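Local coordinates for pyroglutatmate porin OpdO (PDB 3SZV), which probably acts as an outer-membrane porin, a beta-barrel channel of the OprD family that takes up small carboxylate compounds, at residues 53-58 / 141-146; 283-288 / 306-311; 314-319 / 332-337. All blocks are in the same frame, centred on the assembly; numbering follows the deposited sequence.

Contact 1: residues 53-58 / 141-146; sequences GFLLRL and LLPELF. With C8E ((hydroxyethyloxy)tri(ethyloxy)octane), chain C.
Gly53 and Leu55 lie on strand 49-59 of the porin beta-barrel, and they meet Leu141, Leu142 and Pro143 at the end of a loop that folds into the barrel. This loop joins strands 120-124 and 145-147. In OprD-family channels an inward-folded loop of this kind helps to narrow the pore. The contact is small, with 211 Å² buried over both sides, and it is carried by apolar packing. Gly53 has no side chain, and the branched end of Leu141 lies on its backbone. Leu141 CD1 is 3.6 Å from Gly53 N, and Leu141 CD2 is 4.0 Å from Gly53 CA. Leu55 points toward the loop. Its CG is anti to the carbonyl carbon (chi1 -57°), and its branches meet two neighbours. Leu55 CD2 meets Pro143 CD tip to tip at 3.5 Å. Leu142 crosses Leu55 at a slant, with Leu142 CD2 3.9 Å from Leu55 CG. The same Leu142 methyl also comes to 4.0 Å from Phe54 O. Leu76 of the neighbouring strand 67-81 touches both Leu55 and Pro143 and extends this apolar patch. Arg57, also on the lumen face, forms a salt bridge with Glu28 of strand 24-38. Phe54 points away from the loop, to the outside of the barrel, where a detergent molecule, (hydroxyethyloxy)tri(ethyloxy)octane, lies against it. Detergent C16 is 3.6 Å from Phe54 CD1. Detergent C19 sits over the centre of the Phe54 ring, 3.6 Å above its plane.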
loop_
_atom_site.group_PDB
_atom_site.type_symbol
_atom_site.label_atom_id
_atom_site.label_comp_id
_atom_site.label_asym_id
_atom_site.label_seq_id
_atom_site.Cartn_x
_atom_site.Cartn_y
_atom_site.Cartn_z
ATOM N N GLY A 53 17.064 -6.924 7.217
ATOM C CA GLY A 53 16.194 -6.133 8.062
ATOM C C GLY A 53 15.571 -6.922 9.194
ATOM O O GLY A 53 15.411 -8.142 9.111
ATOM N N PHE A 54 15.218 -6.209 10.256
ATOM C CA PHE A 54 14.532 -6.785 11.405
ATOM C C PHE A 54 13.369 -5.875 11.727
ATOM O O PHE A 54 13.516 -4.653 11.739
ATOM C CB PHE A 54 15.459 -6.855 12.623
ATOM C CG PHE A 54 16.700 -7.674 12.396
ATOM C CD1 PHE A 54 16.754 -8.999 12.794
ATOM C CD2 PHE A 54 17.802 -7.118 11.772
ATOM C CE1 PHE A 54 17.894 -9.757 12.580
ATOM C CE2 PHE A 54 18.950 -7.871 11.554
ATOM C CZ PHE A 54 18.993 -9.190 11.959
ATOM N N LEU A 55 12.214 -6.473 11.982
ATOM C CA LEU A 55 11.016 -5.717 12.306
ATOM C C LEU A 55 10.393 -6.301 13.564
ATOM O O LEU A 55 9.914 -7.435 13.556
ATOM C CB LEU A 55 10.019 -5.779 11.156
ATOM C CG LEU A 55 10.531 -5.282 9.798
ATOM C CD1 LEU A 55 11.273 -6.363 9.007
ATOM C CD2 LEU A 55 9.345 -4.771 8.998
ATOM N N LEU A 56 10.414 -5.529 14.646
ATOM C CA LEU A 56 9.816 -5.956 15.906
ATOM C C LEU A 56 8.503 -5.206 16.081
ATOM O O LEU A 56 8.483 -3.977 16.093
ATOM C CB LEU A 56 10.758 -5.634 17.061
ATOM C CG LEU A 56 10.247 -6.001 18.451
ATOM C CD1 LEU A 56 10.240 -7.516 18.639
ATOM C CD2 LEU A 56 11.108 -5.342 19.521
ATOM N N ARG A 57 7.406 -5.946 16.191
ATOM C CA ARG A 57 6.080 -5.352 16.340
ATOM C C ARG A 57 5.493 -5.698 17.706
ATOM O O ARG A 57 5.412 -6.868 18.066
ATOM C CB ARG A 57 5.149 -5.859 15.235
ATOM C CG ARG A 57 5.537 -5.418 13.820
ATOM C CD ARG A 57 4.663 -6.108 12.767
ATOM N NE ARG A 57 4.923 -5.641 11.401
ATOM C CZ ARG A 57 5.701 -6.263 10.515
ATOM N NH1 ARG A 57 6.321 -7.395 10.835
ATOM N NH2 ARG A 57 5.856 -5.751 9.302
ATOM N N LEU A 58 5.109 -4.683 18.474
ATOM C CA LEU A 58 4.404 -4.912 19.727
ATOM C C LEU A 58 3.048 -4.229 19.658
ATOM O O LEU A 58 2.951 -3.065 19.269
ATOM C CB LEU A 58 5.182 -4.382 20.926
ATOM C CG LEU A 58 4.390 -4.495 22.237
ATOM C CD1 LEU A 58 5.163 -5.269 23.302
ATOM C CD2 LEU A 58 3.967 -3.123 22.753
ATOM N N LEU A 141 12.735 -3.173 1.975
ATOM C CA LEU A 141 13.251 -3.842 3.161
ATOM C C LEU A 141 12.431 -3.532 4.416
ATOM O O LEU A 141 12.105 -4.436 5.197
ATOM C CB LEU A 141 14.706 -3.447 3.400
ATOM C CG LEU A 141 15.381 -4.214 4.545
ATOM C CD1 LEU A 141 15.673 -5.658 4.150
ATOM C CD2 LEU A 141 16.651 -3.514 5.008
ATOM N N LEU A 142 12.159 -2.250 4.624
ATOM C CA LEU A 142 11.466 -1.777 5.818
ATOM C C LEU A 142 10.315 -0.877 5.400
ATOM O O LEU A 142 10.387 -0.204 4.372
ATOM C CB LEU A 142 12.437 -1.025 6.738
ATOM C CG LEU A 142 13.634 -1.839 7.228
ATOM C CD1 LEU A 142 14.669 -0.948 7.900
ATOM C CD2 LEU A 142 13.194 -2.956 8.181
ATOM N N PRO A 143 9.229 -0.872 6.173
ATOM C CA PRO A 143 8.029 -0.153 5.730
ATOM C C PRO A 143 8.153 1.373 5.756
ATOM O O PRO A 143 8.888 1.945 6.582
ATOM C CB PRO A 143 6.958 -0.596 6.741
ATOM C CG PRO A 143 7.756 -1.050 7.957
ATOM C CD PRO A 143 9.006 -1.650 7.404
ATOM N N GLU A 144 7.426 2.028 4.858
ATOM C CA GLU A 144 7.139 3.447 5.005
ATOM C C GLU A 144 6.255 3.659 6.251
ATOM O O GLU A 144 5.384 2.836 6.550
ATOM C CB GLU A 144 6.416 3.954 3.752
ATOM C CG GLU A 144 6.079 5.444 3.768
ATOM C CD GLU A 144 5.298 5.889 2.545
ATOM O OE1 GLU A 144 4.637 5.049 1.919
ATOM O OE2 GLU A 144 5.358 7.091 2.198
ATOM N N LEU A 145 6.473 4.756 6.977
ATOM C CA LEU A 145 5.597 5.137 8.087
ATOM C C LEU A 145 5.148 6.571 7.878
ATOM O O LEU A 145 5.869 7.381 7.279
ATOM C CB LEU A 145 6.321 5.046 9.438
ATOM C CG LEU A 145 6.824 3.671 9.849
ATOM C CD1 LEU A 145 7.660 3.778 11.114
ATOM C CD2 LEU A 145 5.655 2.727 10.046
ATOM N N PHE A 146 3.947 6.885 8.346
ATOM C CA PHE A 146 3.522 8.272 8.450
ATOM C C PHE A 146 3.459 8.655 9.915
ATOM O O PHE A 146 3.254 7.801 10.786
ATOM C CB PHE A 146 2.138 8.472 7.824
ATOM C CG PHE A 146 2.061 8.072 6.387
ATOM C CD1 PHE A 146 1.204 7.058 5.975
ATOM C CD2 PHE A 146 2.835 8.725 5.439
ATOM C CE1 PHE A 146 1.120 6.693 4.632
ATOM C CE2 PHE A 146 2.755 8.365 4.076
ATOM C CZ PHE A 146 1.898 7.338 3.695
HETATM C C1 C8E C . 18.712 8.505 18.319
HETATM C C2 C8E C . 18.195 7.081 18.495
HETATM C C3 C8E C . 16.896 7.072 19.288
HETATM C C4 C8E C . 16.605 5.680 19.839
HETATM C C5 C8E C . 16.481 4.669 18.709
HETATM C C6 C8E C . 16.200 3.250 19.199
HETATM C C7 C8E C . 16.099 2.283 18.022
HETATM C C8 C8E C . 15.527 0.918 18.411
HETATM O O9 C8E C . 15.579 0.026 17.304
HETATM C C10 C8E C . 15.115 -1.274 17.631
HETATM C C11 C8E C . 15.212 -2.217 16.428
HETATM O O12 C8E C . 14.724 -3.503 16.760
HETATM C C13 C8E C . 14.481 -4.325 15.633
HETATM C C16 C8E C . 16.600 -7.737 16.197
HETATM C C17 C8E C . 17.883 -7.374 16.932
HETATM O O18 C8E C . 18.957 -8.158 16.460
HETATM C C19 C8E C . 19.518 -7.636 15.278
HETATM C C20 C8E C . 20.671 -6.708 15.644
HETATM O O21 C8E C . 21.865 -7.167 15.054
#

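Contact 2: residues 283-288 / 306-311; sequences DDPYPY and GNVDER
Val308 packs on Pro285 where the two ends of a long loop come together. From Val308 CB the two methyls part. CG1 is anti to the backbone N (chi1 175°) and lies 3.9 Å from Asp283 O. CG2 covers the start of the proline, 3.6 Å from Pro285 N and 3.7 Å from Pro285 CD. The same methyl also touches the carbonyl groups of Asp283 and Asp284. Just beyond, Gly306 O takes a hydrogen bond from Tyr286 N at 3.0 Å. The donor lies in the carbonyl plane, and the N-H...O angle is 164°. Pro285 CB crowds the same oxygen at 3.2 Å. Water 1 makes a second bridge. It donates to Asp284 O and accepts from Asp309 N, each at 2.9 Å. The Asp284 carboxylate is held by Arg253 and by the backbone N of Asp256. Val308 itself sits in a type II beta turn from Asn307 to Glu310, closed by Glu310 N bonding to Asn307 O. Glu310 OE1 grips the turn from the side chain as well, accepting from Asn307 N and from Asn307 ND2. Two donors on one oxygen probably hold both Asn307 and Glu310 in place. Val308 and Asp309 also touch Ala342 of strand 329-343. Together these bonds draw in the two ends of the long loop between strands 271-281 and 311-320, consistent with the long pore-folding loops of OprD-family barrels.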
loop_
_atom_site.group_PDB
_atom_site.type_symbol
_atom_site.label_atom_id
_atom_site.label_comp_id
_atom_site.label_asym_id
_atom_site.label_seq_id
_atom_site.Cartn_x
_atom_site.Cartn_y
_atom_site.Cartn_z
ATOM N N ASP A 283 -4.399 17.987 -17.557
ATOM C CA ASP A 283 -3.067 18.492 -17.868
ATOM C C ASP A 283 -1.967 17.803 -17.061
ATOM O O ASP A 283 -0.784 17.880 -17.411
ATOM C CB ASP A 283 -3.007 19.998 -17.619
ATOM C CG ASP A 283 -3.936 20.773 -18.531
ATOM O OD1 ASP A 283 -4.466 21.814 -18.092
ATOM O OD2 ASP A 283 -4.136 20.339 -19.685
ATOM N N ASP A 284 -2.358 17.129 -15.985
ATOM C CA ASP A 284 -1.391 16.619 -15.027
ATOM C C ASP A 284 -1.511 15.118 -14.829
ATOM O O ASP A 284 -2.553 14.520 -15.106
ATOM C CB ASP A 284 -1.566 17.351 -13.694
ATOM C CG ASP A 284 -1.287 18.822 -13.830
ATOM O OD1 ASP A 284 -0.095 19.185 -13.830
ATOM O OD2 ASP A 284 -2.234 19.625 -13.995
ATOM N N PRO A 285 -0.423 14.490 -14.371
ATOM C CA PRO A 285 -0.429 13.059 -14.067
ATOM C C PRO A 285 -1.141 12.820 -12.738
ATOM O O PRO A 285 -1.549 13.773 -12.058
ATOM C CB PRO A 285 1.059 12.736 -13.950
ATOM C CG PRO A 285 1.630 13.985 -13.339
ATOM C CD PRO A 285 0.858 15.122 -14.013
ATOM N N TYR A 286 -1.297 11.554 -12.360
ATOM C CA TYR A 286 -2.042 11.234 -11.144
ATOM C C TYR A 286 -1.267 11.621 -9.888
ATOM O O TYR A 286 -0.172 11.124 -9.659
ATOM C CB TYR A 286 -2.299 9.748 -11.115
ATOM C CG TYR A 286 -3.182 9.293 -9.976
ATOM C CD1 TYR A 286 -4.544 9.575 -9.988
ATOM C CD2 TYR A 286 -2.670 8.557 -8.908
ATOM C CE1 TYR A 286 -5.386 9.143 -8.979
ATOM C CE2 TYR A 286 -3.514 8.124 -7.879
ATOM C CZ TYR A 286 -4.865 8.415 -7.930
ATOM O OH TYR A 286 -5.738 7.995 -6.952
ATOM N N PRO A 287 -1.839 12.508 -9.069
ATOM C CA PRO A 287 -1.078 12.928 -7.894
ATOM C C PRO A 287 -1.259 11.973 -6.730
ATOM O O PRO A 287 -2.331 11.392 -6.537
ATOM C CB PRO A 287 -1.687 14.293 -7.553
ATOM C CG PRO A 287 -3.104 14.185 -8.030
ATOM C CD PRO A 287 -3.051 13.324 -9.281
ATOM N N TYR A 288 -0.180 11.818 -5.964
ATOM C CA TYR A 288 -0.189 11.071 -4.709
ATOM C C TYR A 288 1.046 11.450 -3.933
ATOM O O TYR A 288 1.973 12.036 -4.481
ATOM C CB TYR A 288 -0.248 9.556 -4.934
ATOM C CG TYR A 288 0.768 8.885 -5.847
ATOM C CD1 TYR A 288 1.791 8.102 -5.323
ATOM C CD2 TYR A 288 0.644 8.955 -7.236
ATOM C CE1 TYR A 288 2.682 7.433 -6.154
ATOM C CE2 TYR A 288 1.519 8.277 -8.068
ATOM C CZ TYR A 288 2.537 7.523 -7.520
ATOM O OH TYR A 288 3.407 6.818 -8.299
ATOM N N GLY A 306 0.395 6.151 -14.601
ATOM C CA GLY A 306 -0.313 7.354 -14.205
ATOM C C GLY A 306 0.208 8.609 -14.875
ATOM O O GLY A 306 -0.029 9.721 -14.398
ATOM N N ASN A 307 0.928 8.429 -15.980
ATOM C CA ASN A 307 1.441 9.565 -16.744
ATOM C C ASN A 307 0.338 10.390 -17.402
ATOM O O ASN A 307 -0.786 9.919 -17.589
ATOM C CB ASN A 307 2.446 9.077 -17.794
ATOM C CG ASN A 307 3.683 8.486 -17.162
ATOM O OD1 ASN A 307 4.552 9.223 -16.683
ATOM N ND2 ASN A 307 3.778 7.159 -17.159
ATOM N N VAL A 308 0.671 11.622 -17.754
ATOM C CA VAL A 308 -0.275 12.504 -18.428
ATOM C C VAL A 308 -0.937 11.816 -19.624
ATOM O O VAL A 308 -0.251 11.303 -20.521
ATOM C CB VAL A 308 0.422 13.809 -18.894
ATOM C CG1 VAL A 308 -0.535 14.676 -19.695
ATOM C CG2 VAL A 308 0.970 14.566 -17.685
ATOM N N ASP A 309 -2.272 11.798 -19.619
ATOM C CA ASP A 309 -3.090 11.262 -20.719
ATOM C C ASP A 309 -3.018 9.737 -20.913
ATOM O O ASP A 309 -3.591 9.201 -21.865
ATOM C CB ASP A 309 -2.778 11.988 -22.039
ATOM C CG ASP A 309 -3.284 13.411 -22.053
ATOM O OD1 ASP A 309 -4.251 13.705 -21.324
ATOM O OD2 ASP A 309 -2.734 14.239 -22.811
ATOM N N GLU A 310 -2.343 9.032 -20.009
ATOM C CA GLU A 310 -2.067 7.618 -20.248
ATOM C C GLU A 310 -3.307 6.727 -20.237
ATOM O O GLU A 310 -4.093 6.750 -19.284
ATOM C CB GLU A 310 -1.042 7.083 -19.249
ATOM C CG GLU A 310 -0.518 5.713 -19.647
ATOM C CD GLU A 310 0.817 5.390 -19.016
ATOM O OE1 GLU A 310 1.203 6.092 -18.054
ATOM O OE2 GLU A 310 1.486 4.449 -19.517
ATOM N N ARG A 311 -3.458 5.924 -21.287
ATOM C CA ARG A 311 -4.489 4.888 -21.356
ATOM C C ARG A 311 -3.778 3.555 -21.285
ATOM O O ARG A 311 -2.781 3.351 -21.981
ATOM C CB ARG A 311 -5.261 5.006 -22.670
ATOM C CG ARG A 311 -6.192 3.836 -22.962
ATOM C CD ARG A 311 -6.878 4.014 -24.310
ATOM N NE ARG A 311 -5.906 4.162 -25.392
ATOM C CZ ARG A 311 -6.120 4.868 -26.496
ATOM N NH1 ARG A 311 -7.275 5.498 -26.670
ATOM N NH2 ARG A 311 -5.179 4.950 -27.427
HETATM O O HOH W 1 -3.499 13.519 -17.683
#

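Contact 3: residues 314-319 / 332-337; sequences QLRYDY and MSRYVS
Segments 314-319 and 332-337 run antiparallel, with axes 4.7 Å apart, and Leu315 with Tyr335 and Tyr317 with Ser333 are hydrogen-bonded pairs. Each pair makes two backbone bonds; the shortest of the four is Tyr317 N to Ser333 O, 2.8 Å. Gln314, Arg316, Asp318, Met332, Arg334 and Val336 share the face turned to the barrel interior. Arg316 has CG anti to its backbone N (chi1 175°), and the chain stays extended to NE. Its guanidinium grips Asp318 side-on. Arg316 NE bonds to Asp318 OD2 at 2.8 Å, and Arg316 NH2 to Asp318 OD1 at 3.0 Å. Both carboxylate oxygens use their syn lone pairs, and both bonds lie near the guanidinium plane, which fixes its rotation. Met332 crosses Arg316 at about a right angle, with Met332 CG 3.6 Å from Arg316 NE. The methyl CE of Met332 lies over the centre of the Arg334 guanidinium, 3.6 Å above the plane. Arg316 and Arg334 lie side by side, their guanidinium planes 86° apart. Their NH1 atoms are 3.4 Å apart, two donors with like charge. Water 2 accepts from both and donates to Gln314 OE1 at 2.7 Å, which probably eases the repulsion. Asn355 holds Arg334 NE, and Asn298 holds Gln314 NE2. Val336 CG2 packs on Gln314 CG. On the outer face Tyr317 OH bonds to His271, and Ser333 OG to Thr356. This is a beta hairpin of a porin barrel wall. The nearby Arg375 adds to its inward arginines, consistent with the basic lining of OprD-family carboxylate channels.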
loop_
_atom_site.group_PDB
_atom_site.type_symbol
_atom_site.label_atom_id
_atom_site.label_comp_id
_atom_site.label_asym_id
_atom_site.label_seq_id
_atom_site.Cartn_x
_atom_site.Cartn_y
_atom_site.Cartn_z
ATOM N N GLN A 314 -4.464 -4.049 -18.611
ATOM C CA GLN A 314 -3.714 -5.046 -17.857
ATOM C C GLN A 314 -4.354 -6.414 -18.023
ATOM O O GLN A 314 -5.582 -6.538 -17.983
ATOM C CB GLN A 314 -3.699 -4.711 -16.358
ATOM C CG GLN A 314 -3.014 -5.809 -15.512
ATOM C CD GLN A 314 -2.891 -5.511 -14.018
ATOM O OE1 GLN A 314 -2.349 -6.332 -13.282
ATOM N NE2 GLN A 314 -3.408 -4.367 -13.560
ATOM N N LEU A 315 -3.517 -7.438 -18.178
ATOM C CA LEU A 315 -3.957 -8.816 -17.994
ATOM C C LEU A 315 -3.054 -9.455 -16.947
ATOM O O LEU A 315 -1.833 -9.300 -16.998
ATOM C CB LEU A 315 -3.938 -9.591 -19.317
ATOM C CG LEU A 315 -5.084 -9.229 -20.271
ATOM C CD1 LEU A 315 -4.882 -9.852 -21.650
ATOM C CD2 LEU A 315 -6.438 -9.635 -19.684
ATOM N N ARG A 316 -3.664 -10.171 -16.001
ATOM C CA ARG A 316 -2.948 -10.781 -14.894
ATOM C C ARG A 316 -3.426 -12.204 -14.695
ATOM O O ARG A 316 -4.631 -12.474 -14.739
ATOM C CB ARG A 316 -3.187 -10.000 -13.604
ATOM C CG ARG A 316 -2.571 -10.652 -12.389
ATOM C CD ARG A 316 -2.783 -9.825 -11.132
ATOM N NE ARG A 316 -2.463 -10.617 -9.958
ATOM C CZ ARG A 316 -2.042 -10.117 -8.804
ATOM N NH1 ARG A 316 -1.876 -8.804 -8.671
ATOM N NH2 ARG A 316 -1.778 -10.926 -7.794
ATOM N N TYR A 317 -2.476 -13.108 -14.475
ATOM C CA TYR A 317 -2.792 -14.504 -14.190
ATOM C C TYR A 317 -2.152 -14.927 -12.878
ATOM O O TYR A 317 -0.978 -14.629 -12.628
ATOM C CB TYR A 317 -2.297 -15.409 -15.328
ATOM C CG TYR A 317 -2.472 -16.879 -15.035
ATOM C CD1 TYR A 317 -1.381 -17.681 -14.727
ATOM C CD2 TYR A 317 -3.734 -17.459 -15.038
ATOM C CE1 TYR A 317 -1.547 -19.026 -14.440
ATOM C CE2 TYR A 317 -3.913 -18.805 -14.747
ATOM C CZ TYR A 317 -2.815 -19.583 -14.452
ATOM O OH TYR A 317 -3.005 -20.913 -14.166
ATOM N N ASP A 318 -2.922 -15.624 -12.039
ATOM C CA ASP A 318 -2.378 -16.234 -10.827
ATOM C C ASP A 318 -2.726 -17.712 -10.769
ATOM O O ASP A 318 -3.808 -18.119 -11.197
ATOM C CB ASP A 318 -2.970 -15.607 -9.552
ATOM C CG ASP A 318 -2.606 -14.148 -9.375
ATOM O OD1 ASP A 318 -1.749 -13.853 -8.517
ATOM O OD2 ASP A 318 -3.208 -13.300 -10.056
ATOM N N TYR A 319 -1.824 -18.512 -10.210
ATOM C CA TYR A 319 -2.124 -19.896 -9.919
ATOM C C TYR A 319 -1.690 -20.216 -8.495
ATOM O O TYR A 319 -0.554 -19.940 -8.098
ATOM C CB TYR A 319 -1.447 -20.853 -10.913
ATOM C CG TYR A 319 -1.944 -22.273 -10.758
ATOM C CD1 TYR A 319 -3.184 -22.648 -11.262
ATOM C CD2 TYR A 319 -1.192 -23.244 -10.086
ATOM C CE1 TYR A 319 -3.660 -23.937 -11.125
ATOM C CE2 TYR A 319 -1.663 -24.539 -9.941
ATOM C CZ TYR A 319 -2.901 -24.887 -10.459
ATOM O OH TYR A 319 -3.376 -26.159 -10.313
ATOM N N MET A 332 2.501 -15.707 -10.195
ATOM C CA MET A 332 1.717 -14.633 -10.790
ATOM C C MET A 332 2.473 -14.065 -11.985
ATOM O O MET A 332 3.699 -13.927 -11.940
ATOM C CB MET A 332 1.452 -13.530 -9.763
ATOM C CG MET A 332 0.607 -12.372 -10.313
ATOM S SD MET A 332 1.514 -11.080 -11.198
ATOM C CE MET A 332 2.409 -10.340 -9.843
ATOM N N SER A 333 1.762 -13.757 -13.064
ATOM C CA SER A 333 2.372 -12.969 -14.123
ATOM C C SER A 333 1.356 -11.950 -14.612
ATOM O O SER A 333 0.158 -12.232 -14.699
ATOM C CB SER A 333 2.867 -13.863 -15.260
ATOM O OG SER A 333 3.802 -13.168 -16.074
ATOM N N ARG A 334 1.830 -10.758 -14.936
ATOM C CA ARG A 334 0.927 -9.726 -15.420
ATOM C C ARG A 334 1.638 -8.853 -16.438
ATOM O O ARG A 334 2.864 -8.788 -16.473
ATOM C CB ARG A 334 0.373 -8.886 -14.264
ATOM C CG ARG A 334 1.443 -8.230 -13.422
ATOM C CD ARG A 334 0.863 -7.519 -12.209
ATOM N NE ARG A 334 1.952 -7.108 -11.340
ATOM C CZ ARG A 334 1.806 -6.748 -10.072
ATOM N NH1 ARG A 334 0.597 -6.688 -9.532
ATOM N NH2 ARG A 334 2.866 -6.419 -9.345
ATOM N N TYR A 335 0.843 -8.202 -17.271
ATOM C CA TYR A 335 1.355 -7.370 -18.341
ATOM C C TYR A 335 0.451 -6.155 -18.427
ATOM O O TYR A 335 -0.783 -6.284 -18.411
ATOM C CB TYR A 335 1.334 -8.145 -19.656
ATOM C CG TYR A 335 1.757 -7.347 -20.867
ATOM C CD1 TYR A 335 0.814 -6.767 -21.707
ATOM C CD2 TYR A 335 3.098 -7.201 -21.185
ATOM C CE1 TYR A 335 1.206 -6.049 -22.844
ATOM C CE2 TYR A 335 3.495 -6.488 -22.318
ATOM C CZ TYR A 335 2.542 -5.915 -23.125
ATOM O OH TYR A 335 2.955 -5.209 -24.241
ATOM N N VAL A 336 1.062 -4.979 -18.505
ATOM C CA VAL A 336 0.321 -3.742 -18.657
ATOM C C VAL A 336 0.899 -2.978 -19.839
ATOM O O VAL A 336 2.113 -2.838 -19.964
ATOM C CB VAL A 336 0.411 -2.877 -17.394
ATOM C CG1 VAL A 336 -0.402 -1.600 -17.561
ATOM C CG2 VAL A 336 -0.068 -3.656 -16.167
ATOM N N SER A 337 0.017 -2.517 -20.722
ATOM C CA SER A 337 0.425 -1.758 -21.903
ATOM C C SER A 337 -0.240 -0.392 -21.881
ATOM O O SER A 337 -1.457 -0.283 -21.744
ATOM C CB SER A 337 0.027 -2.527 -23.165
ATOM O OG SER A 337 0.396 -1.830 -24.346
HETATM O O HOH W 2 -2.038 -6.480 -10.618
#

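How the contacts relate
All three contacts belong to one porin barrel and follow one another along the chain. Contacts 1 and 2 lie on opposite sides of the chain's centre, and each involves a long loop. Their centres are 30 Å apart and their nearest atoms about 8 Å apart. Glu144 of contact 1 touches Ser292, which lies in the loop closed by contact 2. The two loops therefore touch, probably within the lumen. Contact 3 is 22 Å from contact 2, centre to centre, and its first strand follows directly from that loop. Asn298 and Ile300 of the loop reach back to Gln314, Arg334 and Val336. Contacts 1 and 3 stay about 15 Å apart at their nearest atoms.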